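Tissue factor pathway inhibitor 2 (Homo sapiens, PDB 1ZR0) inhibits trypsin, plasmin and factor VIIa/tissue factor, and weakly factor Xa, this chain being the first of its three Kunitz inhibitory domains. Local coordinates at residues Q32-F37 / E53-A58. Numbering follows the deposited sequence.
Sequences QSCRQF and EACDDA
Cys-34 and Cys-55 are the partners of one of the three disulfides of the Kunitz domain, the one that ties the β-hairpin to the C-terminal helix. As modelled, Cys-34 SG lies 2.8 Å from Cys-55 SG, longer than the roughly 2 Å of a disulfide and shorter than a van der Waals contact, so the S–S geometry of this model is doubtful. The two side chains meet almost symmetrically: Cys-34 CB is 3.4 Å from Cys-55 SG, and Cys-55 CB is 3.4 Å from Cys-34 SG. Their first torsions differ, however. Cys-34 SG turns beside its own backbone N (chi1 -63°), whereas Cys-55 SG extends opposite its N (chi1 -168°), and both sulfurs thereby enter the gap between strand and helix.

Beyond the cysteine pair the contact is sparse. Asp-56 N approaches Cys-34 SG at 3.5 Å without a hydrogen bond, and no hydrogen bond joins 32-37 to 53-58.

Ser-33 and Arg-35, on either side of Cys-34 in sequence, have their CB atoms pointing away from the helix, and Arg-35 pairs through its backbone with Tyr-26. Cys-55 also packs on Phe-49. Helix 52-58 lies over strand 33-39, which pairs antiparallel with strand 22-28, and the Cys-34/Cys-55 link joins helix to strand.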
loop_
_atom_site.group_PDB
_atom_site.type_symbol
_atom_site.label_atom_id
_atom_site.label_comp_id
_atom_site.label_asym_id
_atom_site.label_seq_id
_atom_site.Cartn_x
_atom_site.Cartn_y
_atom_site.Cartn_z
ATOM N N GLN B 32 -17.662 -23.907 -8.053
ATOM C CA GLN B 32 -17.999 -23.627 -9.459
ATOM C C GLN B 32 -18.627 -22.255 -9.633
ATOM O O GLN B 32 -19.696 -22.098 -10.227
ATOM C CB GLN B 32 -18.910 -24.784 -9.999
ATOM C CG GLN B 32 -18.335 -26.157 -9.511
ATOM C CD GLN B 32 -19.183 -27.428 -9.794
ATOM O OE1 GLN B 32 -20.390 -27.453 -9.592
ATOM N NE2 GLN B 32 -18.476 -28.531 -10.165
ATOM N N SER B 33 -18.005 -21.205 -9.080
ATOM C CA SER B 33 -18.573 -19.876 -9.094
ATOM C C SER B 33 -17.452 -18.823 -9.105
ATOM O O SER B 33 -16.321 -19.144 -8.706
ATOM C CB SER B 33 -19.552 -19.628 -7.916
ATOM O OG SER B 33 -18.880 -19.586 -6.681
ATOM N N CYS B 34 -17.753 -17.646 -9.622
ATOM C CA CYS B 34 -16.869 -16.451 -9.593
ATOM C C CYS B 34 -17.082 -15.724 -8.240
ATOM O O CYS B 34 -18.210 -15.410 -7.872
ATOM C CB CYS B 34 -17.159 -15.549 -10.720
ATOM S SG CYS B 34 -16.796 -16.445 -12.268
ATOM N N ARG B 35 -16.016 -15.663 -7.477
ATOM C CA ARG B 35 -16.047 -15.134 -6.076
ATOM C C ARG B 35 -15.143 -13.910 -5.985
ATOM O O ARG B 35 -14.282 -13.725 -6.775
ATOM C CB ARG B 35 -15.632 -16.156 -5.033
ATOM C CG ARG B 35 -16.562 -17.491 -4.884
ATOM C CD ARG B 35 -15.898 -18.532 -3.993
ATOM N NE ARG B 35 -15.911 -18.086 -2.582
ATOM C CZ ARG B 35 -15.267 -18.652 -1.580
ATOM N NH1 ARG B 35 -14.545 -19.803 -1.692
ATOM N NH2 ARG B 35 -15.386 -18.084 -0.383
ATOM N N GLN B 36 -15.362 -13.029 -4.987
ATOM C CA GLN B 36 -14.448 -11.884 -4.785
ATOM C C GLN B 36 -13.240 -12.223 -3.944
ATOM O O GLN B 36 -13.238 -13.100 -3.077
ATOM C CB GLN B 36 -15.242 -10.713 -4.084
ATOM C CG GLN B 36 -16.058 -9.827 -4.931
ATOM C CD GLN B 36 -17.273 -9.152 -4.238
ATOM O OE1 GLN B 36 -17.884 -8.237 -4.783
ATOM N NE2 GLN B 36 -17.578 -9.585 -3.005
ATOM N N PHE B 37 -12.117 -11.531 -4.196
ATOM C CA PHE B 37 -11.022 -11.557 -3.304
ATOM C C PHE B 37 -10.376 -10.157 -3.260
ATOM O O PHE B 37 -10.638 -9.319 -4.080
ATOM C CB PHE B 37 -9.990 -12.687 -3.638
ATOM C CG PHE B 37 -9.109 -12.429 -4.878
ATOM C CD1 PHE B 37 -9.585 -12.419 -6.163
ATOM C CD2 PHE B 37 -7.763 -12.263 -4.722
ATOM C CE1 PHE B 37 -8.760 -12.243 -7.244
ATOM C CE2 PHE B 37 -6.919 -12.060 -5.751
ATOM C CZ PHE B 37 -7.409 -12.064 -7.076
ATOM N N GLU B 53 -18.702 -10.290 -14.160
ATOM C CA GLU B 53 -19.047 -10.588 -15.585
ATOM C C GLU B 53 -17.859 -11.113 -16.361
ATOM O O GLU B 53 -17.966 -12.101 -17.098
ATOM C CB GLU B 53 -19.617 -9.306 -16.210
ATOM C CG GLU B 53 -20.062 -9.463 -17.644
ATOM C CD GLU B 53 -21.405 -10.171 -17.819
ATOM O OE1 GLU B 53 -22.088 -10.441 -16.802
ATOM O OE2 GLU B 53 -21.802 -10.426 -19.016
ATOM N N ALA B 54 -16.709 -10.476 -16.215
ATOM C CA ALA B 54 -15.497 -10.871 -16.887
ATOM C C ALA B 54 -15.065 -12.274 -16.540
ATOM O O ALA B 54 -14.757 -13.112 -17.454
ATOM C CB ALA B 54 -14.411 -9.927 -16.616
ATOM N N CYS B 55 -15.060 -12.561 -15.237
ATOM C CA CYS B 55 -14.850 -13.903 -14.732
ATOM C C CYS B 55 -15.854 -14.922 -15.261
ATOM O O CYS B 55 -15.464 -15.995 -15.732
ATOM C CB CYS B 55 -14.799 -13.864 -13.154
ATOM S SG CYS B 55 -14.208 -15.388 -12.453
ATOM N N ASP B 56 -17.132 -14.611 -15.198
ATOM C CA ASP B 56 -18.224 -15.481 -15.641
ATOM C C ASP B 56 -18.043 -15.815 -17.147
ATOM O O ASP B 56 -18.109 -17.004 -17.518
ATOM C CB ASP B 56 -19.522 -14.755 -15.432
ATOM C CG ASP B 56 -20.775 -15.621 -15.696
ATOM O OD1 ASP B 56 -20.973 -16.746 -15.180
ATOM O OD2 ASP B 56 -21.581 -15.216 -16.471
ATOM N N ASP B 57 -17.767 -14.818 -17.935
ATOM C CA ASP B 57 -17.486 -15.026 -19.411
ATOM C C ASP B 57 -16.242 -15.836 -19.665
ATOM O O ASP B 57 -16.284 -16.869 -20.396
ATOM C CB ASP B 57 -17.401 -13.711 -20.123
ATOM C CG ASP B 57 -18.676 -12.944 -20.099
ATOM O OD1 ASP B 57 -19.769 -13.486 -19.956
ATOM O OD2 ASP B 57 -18.614 -11.717 -20.227
ATOM N N ALA B 58 -15.115 -15.487 -18.988
ATOM C CA ALA B 58 -13.889 -16.210 -19.155
ATOM C C ALA B 58 -13.918 -17.676 -18.795
ATOM O O ALA B 58 -13.208 -18.508 -19.411
ATOM C CB ALA B 58 -12.771 -15.517 -18.544
#